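Local coordinates for protein WZI (Escherichia coli, PDB 2YNK) that is an outer-membrane beta-barrel lectin that binds carbohydrate and takes part in assembling the group 1 capsule on the cell surface, at residues L427-W432 with A446-E451; G73-D78 with A92-G97; N6-R11 with F86-P91. All coordinates share one frame; numbering follows the deposited sequence.

Contact 1. Residues L427-W432 with A446-E451. With D12 (dodecane), chain H.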
loop_
_atom_site.group_PDB
_atom_site.type_symbol
_atom_site.label_atom_id
_atom_site.label_comp_id
_atom_site.label_asym_id
_atom_site.label_seq_id
_atom_site.Cartn_x
_atom_site.Cartn_y
_atom_site.Cartn_z
ATOM N N LEU A 427 5.473 -16.975 -11.430
ATOM C CA LEU A 427 6.836 -16.540 -11.254
ATOM C C LEU A 427 6.898 -15.024 -11.472
ATOM O O LEU A 427 6.270 -14.513 -12.396
ATOM C CB LEU A 427 7.690 -17.273 -12.287
ATOM C CG LEU A 427 9.214 -17.191 -12.251
ATOM C CD1 LEU A 427 9.770 -17.742 -10.944
ATOM C CD2 LEU A 427 9.773 -17.945 -13.447
ATOM N N ASN A 428 7.647 -14.316 -10.624
ATOM C CA ASN A 428 7.767 -12.849 -10.700
ATOM C C ASN A 428 9.213 -12.420 -10.676
ATOM O O ASN A 428 9.860 -12.513 -9.642
ATOM C CB ASN A 428 7.041 -12.174 -9.527
ATOM C CG ASN A 428 5.595 -11.829 -9.853
ATOM O OD1 ASN A 428 4.829 -12.672 -10.346
ATOM N ND2 ASN A 428 5.208 -10.590 -9.573
ATOM N N THR A 429 9.720 -11.927 -11.798
ATOM C CA THR A 429 11.115 -11.501 -11.875
ATOM C C THR A 429 11.270 -9.991 -11.941
ATOM O O THR A 429 10.346 -9.262 -12.293
ATOM C CB THR A 429 11.806 -12.116 -13.098
ATOM O OG1 THR A 429 10.951 -11.983 -14.247
ATOM C CG2 THR A 429 12.101 -13.593 -12.842
ATOM N N SER A 430 12.460 -9.531 -11.585
ATOM C CA SER A 430 12.794 -8.112 -11.627
ATOM C C SER A 430 14.279 -7.960 -11.913
ATOM O O SER A 430 15.076 -8.812 -11.538
ATOM C CB SER A 430 12.425 -7.432 -10.308
ATOM O OG SER A 430 12.168 -6.047 -10.511
ATOM N N LEU A 431 14.630 -6.881 -12.601
ATOM C CA LEU A 431 16.007 -6.585 -12.974
ATOM C C LEU A 431 16.188 -5.079 -12.911
ATOM O O LEU A 431 15.369 -4.351 -13.454
ATOM C CB LEU A 431 16.268 -7.074 -14.391
ATOM C CG LEU A 431 17.681 -6.878 -14.943
ATOM C CD1 LEU A 431 18.631 -7.934 -14.392
ATOM C CD2 LEU A 431 17.656 -6.912 -16.465
ATOM N N TRP A 432 17.245 -4.598 -12.266
ATOM C CA TRP A 432 17.390 -3.146 -12.100
ATOM C C TRP A 432 18.808 -2.633 -12.136
ATOM O O TRP A 432 19.753 -3.378 -11.881
ATOM C CB TRP A 432 16.708 -2.704 -10.810
ATOM C CG TRP A 432 17.316 -3.315 -9.575
ATOM C CD1 TRP A 432 18.421 -2.861 -8.852
ATOM C CD2 TRP A 432 16.886 -4.531 -8.874
ATOM N NE1 TRP A 432 18.682 -3.685 -7.790
ATOM C CE2 TRP A 432 17.809 -4.701 -7.743
ATOM C CE3 TRP A 432 15.873 -5.463 -9.066
ATOM C CZ2 TRP A 432 17.699 -5.748 -6.861
ATOM C CZ3 TRP A 432 15.774 -6.524 -8.163
ATOM C CH2 TRP A 432 16.671 -6.662 -7.086
ATOM N N ALA A 446 18.979 -8.393 -9.480
ATOM C CA ALA A 446 17.798 -9.063 -9.974
ATOM C C ALA A 446 17.171 -9.835 -8.830
ATOM O O ALA A 446 17.880 -10.396 -7.995
ATOM C CB ALA A 446 18.164 -10.002 -11.107
ATOM N N SER A 447 15.844 -9.827 -8.772
ATOM C CA SER A 447 15.123 -10.664 -7.829
ATOM C C SER A 447 14.203 -11.602 -8.602
ATOM O O SER A 447 14.125 -11.528 -9.824
ATOM C CB SER A 447 14.359 -9.822 -6.805
ATOM O OG SER A 447 13.410 -8.978 -7.412
ATOM N N ALA A 448 13.557 -12.513 -7.882
ATOM C CA ALA A 448 12.618 -13.463 -8.475
ATOM C C ALA A 448 11.742 -14.040 -7.378
ATOM O O ALA A 448 12.257 -14.494 -6.357
ATOM C CB ALA A 448 13.354 -14.579 -9.204
ATOM N N GLY A 449 10.430 -14.002 -7.584
ATOM C CA GLY A 449 9.475 -14.562 -6.640
ATOM C C GLY A 449 8.590 -15.628 -7.273
ATOM O O GLY A 449 8.472 -15.722 -8.495
ATOM N N ILE A 450 7.952 -16.424 -6.420
ATOM C CA ILE A 450 7.153 -17.556 -6.855
ATOM C C ILE A 450 5.894 -17.680 -6.000
ATOM O O ILE A 450 5.918 -17.366 -4.817
ATOM C CB ILE A 450 7.987 -18.851 -6.783
ATOM C CG1 ILE A 450 7.338 -19.956 -7.613
ATOM C CG2 ILE A 450 8.186 -19.283 -5.337
ATOM C CD1 ILE A 450 8.260 -21.126 -7.868
ATOM N N GLU A 451 4.795 -18.114 -6.618
ATOM C CA GLU A 451 3.524 -18.333 -5.924
ATOM C C GLU A 451 2.962 -19.698 -6.302
ATOM O O GLU A 451 2.793 -19.988 -7.492
ATOM C CB GLU A 451 2.505 -17.270 -6.329
ATOM C CG GLU A 451 2.877 -15.834 -5.983
ATOM C CD GLU A 451 1.809 -14.827 -6.416
ATOM O OE1 GLU A 451 1.072 -15.114 -7.383
ATOM O OE2 GLU A 451 1.693 -13.750 -5.784
HETATM C C1 D12 H . 16.702 -11.730 -14.801
HETATM C C2 D12 H . 16.087 -12.214 -13.491
HETATM C C3 D12 H . 16.987 -13.183 -12.708
HETATM C C4 D12 H . 16.563 -13.303 -11.241
HETATM C C5 D12 H . 17.460 -14.268 -10.451
HETATM C C6 D12 H . 18.013 -13.687 -9.142
HETATM C C7 D12 H . 18.432 -14.805 -8.189
HETATM C C8 D12 H . 19.586 -14.403 -7.272
HETATM C C9 D12 H . 19.567 -15.173 -5.946
HETATM C C10 D12 H . 20.964 -15.331 -5.345
HETATM C C11 D12 H . 20.939 -15.904 -3.928
HETATM C C12 D12 H . 21.988 -16.985 -3.780
HETATM O O HOH W 1 11.266 -10.221 -8.532
#
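Trp432 reaches diagonally across the strand pair to lay its six-membered ring against Ala446 and Ser447. From CB, the indole leaves with CG between the backbone N and the carbonyl carbon (chi1 62°); chi2 of 85° then sets the ring, whose six-membered part reaches the neighbouring strand. CE3 comes beside Ala446 CA, CZ3 lies 3.4 Å from Ser447 N and 3.5 Å from Ser447 OG, CH2 lies 3.7 Å from Ala446 C, and CZ2 is near Ala446 N. That nitrogen sits above one ring face, displaced toward the rim, while Ser447 CB meets the edge in plane. A flat, broad side chain suits a place beside such small residues.

The two strands run antiparallel as the last hairpin of the closed outer-membrane barrel. Asn428 pairs with Gly449 through Asn428 N to Gly449 O (2.7 Å) and the reverse bond; Ser430 and Ser447 do likewise. Side chains alternate between the two faces, the lipid-facing one being mostly apolar. There Leu431 CD1 packs on Ala446 CB at 3.9 Å and a dodecane chain passes, its C4 3.7 Å from Ala446 CB. Thr429 fits this greasy face because its OG1 bonds to Trp417 O and its CG2 meets Ala448 CB. On the other face Ser430 OG bonds to Gln414 NE2, and one water bridges Ser447 OG, at 2.7 Å, and Asn428 O, to which it donates at 2.9 Å.

Contact 2. Residues G73-D78 with A92-G97. With D12 (dodecane), chain H; D12 (dodecane), chain I.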
loop_
_atom_site.group_PDB
_atom_site.type_symbol
_atom_site.label_atom_id
_atom_site.label_comp_id
_atom_site.label_asym_id
_atom_site.label_seq_id
_atom_site.Cartn_x
_atom_site.Cartn_y
_atom_site.Cartn_z
ATOM N N GLY A 73 7.624 -17.503 -2.243
ATOM C CA GLY A 73 9.071 -17.457 -2.186
ATOM C C GLY A 73 9.585 -16.200 -2.852
ATOM O O GLY A 73 8.978 -15.698 -3.808
ATOM N N TYR A 74 10.691 -15.680 -2.315
ATOM C CA TYR A 74 11.396 -14.551 -2.898
ATOM C C TYR A 74 12.883 -14.779 -2.717
ATOM O O TYR A 74 13.308 -15.241 -1.670
ATOM C CB TYR A 74 10.977 -13.264 -2.209
ATOM C CG TYR A 74 11.722 -12.021 -2.660
ATOM C CD1 TYR A 74 11.338 -11.335 -3.805
ATOM C CD2 TYR A 74 12.800 -11.519 -1.926
ATOM C CE1 TYR A 74 12.004 -10.191 -4.214
ATOM C CE2 TYR A 74 13.471 -10.376 -2.331
ATOM C CZ TYR A 74 13.068 -9.714 -3.475
ATOM O OH TYR A 74 13.720 -8.575 -3.892
ATOM N N THR A 75 13.665 -14.471 -3.742
ATOM C CA THR A 75 15.122 -14.527 -3.662
ATOM C C THR A 75 15.716 -13.403 -4.497
ATOM O O THR A 75 15.123 -12.992 -5.493
ATOM C CB THR A 75 15.665 -15.870 -4.175
ATOM O OG1 THR A 75 17.088 -15.873 -4.081
ATOM C CG2 THR A 75 15.254 -16.107 -5.632
ATOM N N SER A 76 16.883 -12.907 -4.098
ATOM C CA SER A 76 17.505 -11.783 -4.802
ATOM C C SER A 76 19.013 -11.682 -4.609
ATOM O O SER A 76 19.593 -12.293 -3.714
ATOM C CB SER A 76 16.860 -10.472 -4.362
ATOM O OG SER A 76 16.994 -10.296 -2.965
ATOM N N THR A 77 19.635 -10.895 -5.473
ATOM C CA THR A 77 21.051 -10.652 -5.396
ATOM C C THR A 77 21.328 -9.612 -4.318
ATOM O O THR A 77 22.352 -9.672 -3.645
ATOM C CB THR A 77 21.610 -10.174 -6.746
ATOM O OG1 THR A 77 20.970 -8.957 -7.131
ATOM C CG2 THR A 77 21.382 -11.212 -7.820
ATOM N N ASP A 78 20.409 -8.665 -4.152
ATOM C CA ASP A 78 20.586 -7.568 -3.202
ATOM C C ASP A 78 19.289 -6.773 -3.097
ATOM O O ASP A 78 18.328 -7.014 -3.830
ATOM C CB ASP A 78 21.713 -6.629 -3.682
ATOM C CG ASP A 78 22.373 -5.824 -2.550
ATOM O OD1 ASP A 78 21.891 -5.827 -1.393
ATOM O OD2 ASP A 78 23.403 -5.173 -2.836
ATOM N N ALA A 92 13.481 -8.929 3.360
ATOM C CA ALA A 92 14.729 -9.678 3.385
ATOM C C ALA A 92 15.103 -10.117 1.982
ATOM O O ALA A 92 14.234 -10.211 1.105
ATOM C CB ALA A 92 14.593 -10.879 4.296
ATOM N N ASP A 93 16.392 -10.383 1.778
ATOM C CA ASP A 93 16.908 -10.790 0.472
ATOM C C ASP A 93 16.347 -12.131 -0.001
ATOM O O ASP A 93 16.224 -12.373 -1.207
ATOM C CB ASP A 93 18.433 -10.873 0.497
ATOM C CG ASP A 93 19.095 -9.509 0.628
ATOM O OD1 ASP A 93 18.506 -8.504 0.157
ATOM O OD2 ASP A 93 20.214 -9.449 1.198
ATOM N N ASN A 94 16.029 -13.002 0.950
ATOM C CA ASN A 94 15.499 -14.319 0.648
ATOM C C ASN A 94 14.400 -14.638 1.635
ATOM O O ASN A 94 14.565 -14.453 2.833
ATOM C CB ASN A 94 16.589 -15.388 0.736
ATOM C CG ASN A 94 17.792 -15.074 -0.130
ATOM O OD1 ASN A 94 17.678 -14.833 -1.326
ATOM N ND2 ASN A 94 18.959 -15.082 0.480
ATOM N N SER A 95 13.270 -15.114 1.131
ATOM C CA SER A 95 12.104 -15.326 1.967
ATOM C C SER A 95 11.370 -16.584 1.535
ATOM O O SER A 95 11.472 -17.018 0.389
ATOM C CB SER A 95 11.188 -14.106 1.870
ATOM O OG SER A 95 10.584 -13.816 3.116
ATOM N N LEU A 96 10.639 -17.174 2.465
ATOM C CA LEU A 96 9.790 -18.297 2.147
ATOM C C LEU A 96 8.576 -18.257 3.049
ATOM O O LEU A 96 8.721 -18.176 4.265
ATOM C CB LEU A 96 10.553 -19.591 2.344
ATOM C CG LEU A 96 9.836 -20.848 1.876
ATOM C CD1 LEU A 96 9.356 -20.689 0.438
ATOM C CD2 LEU A 96 10.789 -22.025 2.030
ATOM N N GLY A 97 7.385 -18.303 2.443
ATOM C CA GLY A 97 6.126 -18.142 3.164
ATOM C C GLY A 97 5.214 -19.332 2.979
ATOM O O GLY A 97 5.049 -19.816 1.857
HETATM C C1 D12 H . 16.702 -11.730 -14.801
HETATM C C2 D12 H . 16.087 -12.214 -13.491
HETATM C C3 D12 H . 16.987 -13.183 -12.708
HETATM C C4 D12 H . 16.563 -13.303 -11.241
HETATM C C5 D12 H . 17.460 -14.268 -10.451
HETATM C C6 D12 H . 18.013 -13.687 -9.142
HETATM C C7 D12 H . 18.432 -14.805 -8.189
HETATM C C8 D12 H . 19.586 -14.403 -7.272
HETATM C C9 D12 H . 19.567 -15.173 -5.946
HETATM C C10 D12 H . 20.964 -15.331 -5.345
HETATM C C11 D12 H . 20.939 -15.904 -3.928
HETATM C C12 D12 H . 21.988 -16.985 -3.780
HETATM C C1 D12 I . 12.529 -18.658 -6.970
HETATM C C2 D12 I . 12.130 -18.453 -5.523
HETATM C C3 D12 I . 12.976 -19.323 -4.591
HETATM C C4 D12 I . 13.021 -18.771 -3.163
HETATM C C5 D12 I . 14.038 -19.517 -2.295
HETATM C C6 D12 I . 14.422 -18.736 -1.035
HETATM C C7 D12 I . 14.548 -19.644 0.193
HETATM C C8 D12 I . 15.225 -18.936 1.369
HETATM C C9 D12 I . 14.960 -19.654 2.693
HETATM C C10 D12 I . 15.505 -18.877 3.893
HETATM C C11 D12 I . 16.851 -19.426 4.365
HETATM C C12 D12 I . 16.689 -20.675 5.210
#
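Gly73 and Leu96 face each other where strands 69-76 and 95-104, the first two of the antiparallel barrel, run side by side. Glycine suits this place because a CB would crowd C4 of a dodecane lying against the same face; Leu96 CD1 lies 4.2 Å from Gly73 CA. Tyr74 makes the paired backbone bonds with Ser95, Tyr74 N to Ser95 O at 3.1 Å and Ser95 N to Tyr74 O at 2.8 Å. Its ring, carried with CG anti to the backbone N (chi1 176°), runs past the corner at Asp93 and Asn94; CE2 lies 3.5 Å from Ala92 O, and the hydroxyl goes on to bond Arg120. Thr75 turns to the lipid-like side, where its methyl suits the hydrocarbon: CG2 is 3.9 Å from C2 of that dodecane, and OG1 merely lies near C9 of a second one. Where the strands part, Ser76 donates its hydroxyl to the corner, OG meeting Asp93 O at 2.8 Å on an in-plane lone pair. Thr77 adds its CG2 beside the second alkane. Beyond the strand, Asp78 bonds Asp442 N through OD2, and its OD1 lies 4.6 Å from Asp93 OD1, which forms a salt bridge with Arg120 NE.

Contact 3. Residues N6-R11 with F86-P91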
loop_
_atom_site.group_PDB
_atom_site.type_symbol
_atom_site.label_atom_id
_atom_site.label_comp_id
_atom_site.label_asym_id
_atom_site.label_seq_id
_atom_site.Cartn_x
_atom_site.Cartn_y
_atom_site.Cartn_z
ATOM N N ASN A 6 -2.671 -5.783 0.455
ATOM C CA ASN A 6 -1.940 -5.274 -0.699
ATOM C C ASN A 6 -1.467 -6.375 -1.645
ATOM O O ASN A 6 -0.536 -7.102 -1.331
ATOM C CB ASN A 6 -0.705 -4.471 -0.257
ATOM C CG ASN A 6 -1.037 -3.331 0.674
ATOM O OD1 ASN A 6 -2.128 -3.257 1.240
ATOM N ND2 ASN A 6 -0.082 -2.438 0.850
ATOM N N ASP A 7 -2.122 -6.500 -2.796
ATOM C CA ASP A 7 -1.619 -7.306 -3.911
ATOM C C ASP A 7 -1.458 -6.356 -5.077
ATOM O O ASP A 7 -2.310 -5.507 -5.304
ATOM C CB ASP A 7 -2.604 -8.404 -4.271
ATOM C CG ASP A 7 -2.084 -9.319 -5.367
ATOM O OD1 ASP A 7 -1.020 -9.943 -5.162
ATOM O OD2 ASP A 7 -2.745 -9.432 -6.428
ATOM N N ASN A 8 -0.368 -6.473 -5.811
ATOM C CA ASN A 8 -0.050 -5.468 -6.823
ATOM C C ASN A 8 -0.746 -5.785 -8.149
ATOM O O ASN A 8 -1.250 -4.886 -8.816
ATOM C CB ASN A 8 1.461 -5.362 -7.010
ATOM C CG ASN A 8 1.857 -4.266 -7.966
ATOM O OD1 ASN A 8 1.435 -3.123 -7.830
ATOM N ND2 ASN A 8 2.687 -4.605 -8.937
ATOM N N ASP A 9 -0.759 -7.067 -8.518
ATOM C CA ASP A 9 -1.463 -7.529 -9.708
ATOM C C ASP A 9 -2.958 -7.230 -9.634
ATOM O O ASP A 9 -3.530 -6.715 -10.598
ATOM C CB ASP A 9 -1.227 -9.026 -9.941
ATOM C CG ASP A 9 0.109 -9.313 -10.613
ATOM O OD1 ASP A 9 0.815 -8.344 -10.969
ATOM O OD2 ASP A 9 0.459 -10.506 -10.792
ATOM N N LEU A 10 -3.571 -7.528 -8.488
ATOM C CA LEU A 10 -5.002 -7.263 -8.282
ATOM C C LEU A 10 -5.328 -5.778 -8.414
ATOM O O LEU A 10 -6.267 -5.395 -9.129
ATOM C CB LEU A 10 -5.460 -7.750 -6.899
ATOM C CG LEU A 10 -6.975 -7.705 -6.656
ATOM C CD1 LEU A 10 -7.671 -8.689 -7.592
ATOM C CD2 LEU A 10 -7.332 -8.006 -5.205
ATOM N N ARG A 11 -4.551 -4.960 -7.705
ATOM C CA ARG A 11 -4.777 -3.524 -7.654
ATOM C C ARG A 11 -4.729 -2.904 -9.033
ATOM O O ARG A 11 -5.559 -2.071 -9.348
ATOM C CB ARG A 11 -3.745 -2.818 -6.748
ATOM C CG ARG A 11 -3.821 -1.305 -6.880
ATOM C CD ARG A 11 -3.175 -0.513 -5.764
ATOM N NE ARG A 11 -3.449 0.901 -6.012
ATOM C CZ ARG A 11 -2.677 1.925 -5.662
ATOM N NH1 ARG A 11 -1.543 1.738 -5.000
ATOM N NH2 ARG A 11 -3.051 3.160 -5.983
ATOM N N PHE A 86 3.674 0.127 -4.008
ATOM C CA PHE A 86 2.598 -0.657 -3.461
ATOM C C PHE A 86 2.851 -2.135 -3.678
ATOM O O PHE A 86 3.039 -2.594 -4.806
ATOM C CB PHE A 86 1.294 -0.231 -4.127
ATOM C CG PHE A 86 0.120 -1.047 -3.730
ATOM C CD1 PHE A 86 -0.204 -2.189 -4.435
ATOM C CD2 PHE A 86 -0.665 -0.667 -2.663
ATOM C CE1 PHE A 86 -1.288 -2.948 -4.074
ATOM C CE2 PHE A 86 -1.759 -1.418 -2.302
ATOM C CZ PHE A 86 -2.067 -2.569 -3.007
ATOM N N GLY A 87 2.889 -2.855 -2.564
ATOM C CA GLY A 87 3.050 -4.296 -2.548
ATOM C C GLY A 87 4.414 -4.820 -2.951
ATOM O O GLY A 87 4.555 -6.021 -3.192
ATOM N N GLN A 88 5.426 -3.963 -3.023
ATOM C CA GLN A 88 6.716 -4.393 -3.580
ATOM C C GLN A 88 7.964 -4.276 -2.655
ATOM O O GLN A 88 9.067 -4.583 -3.103
ATOM C CB GLN A 88 6.948 -3.678 -4.916
ATOM C CG GLN A 88 6.041 -4.180 -6.038
ATOM C CD GLN A 88 5.755 -3.117 -7.092
ATOM O OE1 GLN A 88 6.574 -2.873 -7.976
ATOM N NE2 GLN A 88 4.582 -2.482 -6.999
ATOM N N THR A 89 7.805 -3.871 -1.392
ATOM C CA THR A 89 8.941 -3.822 -0.449
ATOM C C THR A 89 9.089 -5.166 0.269
ATOM O O THR A 89 8.300 -5.492 1.153
ATOM C CB THR A 89 8.805 -2.699 0.633
ATOM O OG1 THR A 89 8.759 -1.395 0.025
ATOM C CG2 THR A 89 9.988 -2.734 1.605
ATOM N N GLN A 90 10.098 -5.945 -0.110
ATOM C CA GLN A 90 10.430 -7.178 0.608
ATOM C C GLN A 90 11.361 -6.900 1.805
ATOM O O GLN A 90 12.282 -6.085 1.705
ATOM C CB GLN A 90 11.076 -8.170 -0.346
ATOM C CG GLN A 90 10.094 -8.775 -1.342
ATOM C CD GLN A 90 9.343 -9.992 -0.812
ATOM O OE1 GLN A 90 9.620 -10.511 0.282
ATOM N NE2 GLN A 90 8.389 -10.467 -1.606
ATOM N N PRO A 91 11.115 -7.569 2.947
ATOM C CA PRO A 91 11.861 -7.291 4.171
ATOM C C PRO A 91 13.202 -8.026 4.288
ATOM O O PRO A 91 13.955 -7.789 5.233
ATOM C CB PRO A 91 10.901 -7.786 5.251
ATOM C CG PRO A 91 10.265 -8.970 4.620
ATOM C CD PRO A 91 10.073 -8.583 3.183
#
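Phe86 inserts its side chain among Asn6, Asp7, Asn8 and Arg11 at the start of helix 8-19, and most of its contacts are made by the ring. Arg11 CD stands over the centre of one face, 3.5 Å from the centroid of the Phe86 ring, a CH-pi contact. The guanidinium follows as a cation-pi partner, CZ 4.7 Å from the centroid, its plane 78° from that of the ring; its edge is turned to Phe86 CG, with NH1 3.5 Å from that atom. The extended arginine chain, from CG to NE, allows both contacts with one ring. Asn6 lies at the CZ-CE2 rim, its CB 3.6 Å from Phe86 CZ and its amide plane 15° from the ring plane. Trp30 and Trp151 add edge-to-face contacts with the same phenyl group.

Polar contacts gather at the ring edge and within each segment. Asp7 O and Asn8 OD1 lie near the ring plane, where C-H groups point at them. Asp7 is the N-cap: its OD2 accepts from Leu10 N at 2.9 Å, while OD1 pairs with Arg61. Across the way, Gln88, extended beyond CG, brings NE2 to Phe86 O at 2.7 Å, which holds its amide beside that of Asn8. Gly87 turns the loop with positive phi (70°), a value glycine takes readily.

Near the centre of the chain, the contact thus joins the N-terminal helical region to a loop folded into the barrel. The Arg11 cation is met by two aromatic rings, Phe86 and Tyr156, and by the carbonyl of Gly155, which would be expected to favour it in a buried place.

From the N terminus, residues 6-11 open the long loop that contact 3 closes at 86-91, bringing the start of helix 8-19 against the segment that connects the first two barrel strands. Contact 2 closes the shorter loop between 78 and 92 and crosses contact 3: 73-78 falls within the long loop, whereas 92-97 comes after its end. The two meet where Tyr74 packs on Gln90. Contact 1 follows in series, a short hairpin closure near the C terminus. The seam between strands 444-454 and 69-76, where contacts 1 and 2 touch, closes the barrel, with a probable bond from Ala448 N to Thr75 O; both contacts border the same dodecane.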